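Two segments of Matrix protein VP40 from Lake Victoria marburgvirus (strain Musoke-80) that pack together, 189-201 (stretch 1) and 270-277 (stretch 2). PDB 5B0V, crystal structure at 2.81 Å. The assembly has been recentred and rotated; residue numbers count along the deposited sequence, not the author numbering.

Stretch 1 (189-201) PDDAWRPSKDKLI
Stretch 2, residues 270-277: FSVKEGMM

A loop leading into a short helix packs against a segment without regular structure. Stretch 1 opens with a type I turn from Pro189 to Ala192, closed by Ala192 N to Pro189 O at 3.2 Å, then runs extended through Trp193, Arg194 and Pro195 (psi near 145°) before a helix begins at Lys197. Ser196 holds the N-cap position with chi1 p, but its side chain makes no capping bond; Leu200 N to Ser196 O at 3.1 Å starts the helical pattern. Stretch 2 has no regular structure. The register pairs Ser196 with Gly275, CA to CA 4.8 Å, and Asp190 with Met277, CA to CA 6.3 Å, so the two chains run in opposite directions. Together they bury 441 Å², with no clear hydrogen bond between them.

Trp193 is the first anchor. Its CB leaves sideways, but chi1 t and chi2 91° bring the indole nearer to stretch 2, obliquely to the backbone there. Trp193 NE1 lies 3.4 Å from Glu274 O and 3.9 Å from Gly275 CA, while Trp193 CD1 meets Val272 CG1 at 4.3 Å. Val272, chi1 m, offers a compact branched surface to the indole. Glycine suits position 275: an ideal CB would fall 2.8 Å from Trp193 NE1, a clash, and 3.2 Å from Arg194 O. Without one, Gly275 CA approaches Arg194 O to 3.2 Å in a CA-H...O contact, its backbone at phi/psi -157/-132, a conformation glycine tolerates far better than other residues.

Met276, a selenomethionine, is the second anchor and has the largest covered area, 81 Å². Its CB also points sideways; chi1 p, chi2 t and chi3 p bring the methyl back to stretch 1, where Met276 CE lies 3.3 Å from Pro195 O, 3.6 Å from Arg194 CG and 4.3 Å from Leu200 CD1. A flexible, unbranched thioether-like chain can follow such a path. Leu200, m and t, points toward stretch 2 from the helix and adds an apolar methyl. Arg194 presents its aliphatic base to the selenomethionine, while chi1 t, an off-well chi2 of 94° and chi3 t lead its end away, where NH2 is hydrogen-bonded elsewhere in the structure.

At the helix, Lys199 points toward stretch 2, and chi1 m with chi2 and chi3 t extends it until Lys199 NZ lies 4.0 Å from Glu274 O. Glu274 is modelled only to CB. At the other end, Met277 CB, its last modelled side-chain atom, rests 3.8 Å from Asp190 O. Residues 275 to 277 are poorly ordered.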

# COMPACT_ATOMS: atom_id res chain seq x y z
N PRO A 189 -7.25 -10.27 17.02
CA PRO A 189 -7.58 -11.69 17.18
C PRO A 189 -9.07 -11.93 17.09
O PRO A 189 -9.87 -11.01 17.18
CB PRO A 189 -7.09 -12.01 18.59
CG PRO A 189 -6.08 -10.96 18.91
CD PRO A 189 -6.51 -9.73 18.17
N ASP A 190 -9.46 -13.18 16.90
CA ASP A 190 -10.87 -13.50 16.67
C ASP A 190 -11.75 -13.21 17.86
O ASP A 190 -12.95 -13.02 17.68
CB ASP A 190 -11.03 -14.94 16.19
CG ASP A 190 -10.42 -15.16 14.81
OD1 ASP A 190 -9.49 -14.40 14.44
OD2 ASP A 190 -10.87 -16.08 14.09
N ASP A 191 -11.18 -13.14 19.07
CA ASP A 191 -11.99 -12.84 20.27
C ASP A 191 -12.35 -11.35 20.44
O ASP A 191 -12.86 -10.95 21.48
CB ASP A 191 -11.34 -13.40 21.55
CG ASP A 191 -10.00 -12.75 21.91
OD1 ASP A 191 -9.75 -11.60 21.50
OD2 ASP A 191 -9.20 -13.42 22.62
N ALA A 192 -12.12 -10.53 19.43
CA ALA A 192 -12.42 -9.11 19.57
C ALA A 192 -13.90 -8.91 19.48
O ALA A 192 -14.54 -9.44 18.58
CB ALA A 192 -11.73 -8.30 18.50
N TRP A 193 -14.44 -8.20 20.46
CA TRP A 193 -15.80 -7.78 20.44
C TRP A 193 -15.84 -6.42 19.79
O TRP A 193 -14.96 -5.61 19.95
CB TRP A 193 -16.38 -7.70 21.83
CG TRP A 193 -17.77 -7.21 21.76
CD1 TRP A 193 -18.88 -7.96 21.65
CD2 TRP A 193 -18.20 -5.84 21.71
NE1 TRP A 193 -19.98 -7.15 21.53
CE2 TRP A 193 -19.59 -5.84 21.58
CE3 TRP A 193 -17.53 -4.61 21.74
CZ2 TRP A 193 -20.35 -4.68 21.51
CZ3 TRP A 193 -18.29 -3.44 21.67
CH2 TRP A 193 -19.68 -3.48 21.56
N ARG A 194 -16.90 -6.16 19.07
CA ARG A 194 -16.95 -5.02 18.21
C ARG A 194 -18.40 -4.62 18.08
O ARG A 194 -19.26 -5.48 18.04
CB ARG A 194 -16.38 -5.44 16.85
CG ARG A 194 -15.98 -4.30 15.92
CD ARG A 194 -14.53 -3.86 15.99
NE ARG A 194 -14.45 -2.77 15.03
CZ ARG A 194 -14.22 -1.50 15.33
NH1 ARG A 194 -13.96 -1.14 16.59
NH2 ARG A 194 -14.21 -0.59 14.36
N PRO A 195 -18.69 -3.32 18.01
CA PRO A 195 -20.11 -2.95 17.93
C PRO A 195 -20.78 -3.46 16.67
O PRO A 195 -20.13 -3.59 15.63
CB PRO A 195 -20.08 -1.42 17.94
CG PRO A 195 -18.77 -1.07 18.57
CD PRO A 195 -17.83 -2.13 18.08
N SER A 196 -22.07 -3.75 16.76
CA SER A 196 -22.85 -4.19 15.59
C SER A 196 -22.92 -3.13 14.49
O SER A 196 -22.78 -1.93 14.74
CB SER A 196 -24.27 -4.57 16.01
OG SER A 196 -24.92 -3.47 16.62
N LYS A 197 -23.19 -3.59 13.28
CA LYS A 197 -23.12 -2.75 12.08
C LYS A 197 -23.96 -1.48 12.21
O LYS A 197 -23.51 -0.37 11.88
CB LYS A 197 -23.53 -3.55 10.83
N ASP A 198 -25.18 -1.65 12.72
CA ASP A 198 -26.11 -0.53 12.82
C ASP A 198 -25.72 0.50 13.88
O ASP A 198 -26.00 1.69 13.72
CB ASP A 198 -27.55 -1.02 13.04
CG ASP A 198 -27.68 -1.94 14.25
OD1 ASP A 198 -27.77 -1.44 15.39
OD2 ASP A 198 -27.71 -3.18 14.04
N LYS A 199 -25.07 0.05 14.96
CA LYS A 199 -24.54 0.97 15.96
C LYS A 199 -23.41 1.80 15.35
O LYS A 199 -23.27 2.99 15.65
CB LYS A 199 -24.03 0.23 17.19
CG LYS A 199 -25.10 -0.41 18.05
CD LYS A 199 -24.49 -0.86 19.37
CE LYS A 199 -25.22 -2.03 20.02
NZ LYS A 199 -24.25 -2.94 20.72
N LEU A 200 -22.62 1.15 14.49
CA LEU A 200 -21.49 1.80 13.83
C LEU A 200 -21.93 2.80 12.78
O LEU A 200 -21.20 3.77 12.53
CB LEU A 200 -20.59 0.77 13.17
CG LEU A 200 -19.74 -0.09 14.11
CD1 LEU A 200 -19.17 -1.29 13.37
CD2 LEU A 200 -18.61 0.73 14.72
N ILE A 201 -23.08 2.56 12.15
CA ILE A 201 -23.61 3.49 11.14
C ILE A 201 -24.69 4.42 11.74
O ILE A 201 -25.06 5.43 11.13
CB ILE A 201 -24.09 2.76 9.87
CG1 ILE A 201 -25.17 1.73 10.20
CG2 ILE A 201 -22.91 2.08 9.19
CD1 ILE A 201 -26.15 1.49 9.08
N PHE A 270 -21.60 -8.71 30.87
CA PHE A 270 -21.59 -8.27 29.47
C PHE A 270 -21.90 -9.41 28.51
O PHE A 270 -21.34 -10.52 28.60
CB PHE A 270 -20.23 -7.71 29.11
CG PHE A 270 -19.88 -6.45 29.84
CD1 PHE A 270 -20.33 -5.23 29.38
CD2 PHE A 270 -19.09 -6.49 30.96
CE1 PHE A 270 -20.00 -4.07 30.04
CE2 PHE A 270 -18.76 -5.33 31.64
CZ PHE A 270 -19.21 -4.12 31.17
N SER A 271 -22.81 -9.12 27.59
CA SER A 271 -23.27 -10.07 26.59
C SER A 271 -22.62 -9.75 25.26
O SER A 271 -22.52 -8.60 24.85
CB SER A 271 -24.79 -10.00 26.45
OG SER A 271 -25.20 -10.58 25.22
N VAL A 272 -22.20 -10.80 24.59
CA VAL A 272 -21.55 -10.72 23.31
C VAL A 272 -22.56 -11.02 22.18
O VAL A 272 -22.18 -10.94 21.01
CB VAL A 272 -20.36 -11.71 23.27
CG1 VAL A 272 -19.34 -11.33 24.32
CG2 VAL A 272 -20.83 -13.15 23.49
N LYS A 273 -23.82 -11.34 22.54
CA LYS A 273 -24.92 -11.51 21.57
C LYS A 273 -24.89 -10.47 20.44
O LYS A 273 -24.98 -10.84 19.27
CB LYS A 273 -26.29 -11.48 22.29
N GLU A 274 -24.72 -9.19 20.80
CA GLU A 274 -24.66 -8.07 19.82
C GLU A 274 -23.24 -7.58 19.36
O GLU A 274 -22.80 -6.49 19.75
CB GLU A 274 -25.44 -6.88 20.40
N GLY A 275 -22.57 -8.37 18.51
CA GLY A 275 -21.23 -8.04 17.96
C GLY A 275 -20.91 -8.75 16.65
O GLY A 275 -21.70 -8.74 15.73
N MSE A 276 -19.72 -9.35 16.53
CA MSE A 276 -19.41 -10.18 15.34
C MSE A 276 -18.24 -11.16 15.50
O MSE A 276 -17.73 -11.33 16.60
CB MSE A 276 -19.10 -9.18 14.21
CG MSE A 276 -17.79 -8.40 14.40
SE MSE A 276 -17.40 -7.14 12.92
CE MSE A 276 -18.35 -5.53 13.56
N MSE A 277 -17.84 -11.79 14.40
CA MSE A 277 -16.75 -12.74 14.43
C MSE A 277 -17.12 -13.91 15.29
O MSE A 277 -16.46 -14.97 15.18
CB MSE A 277 -15.51 -12.07 15.00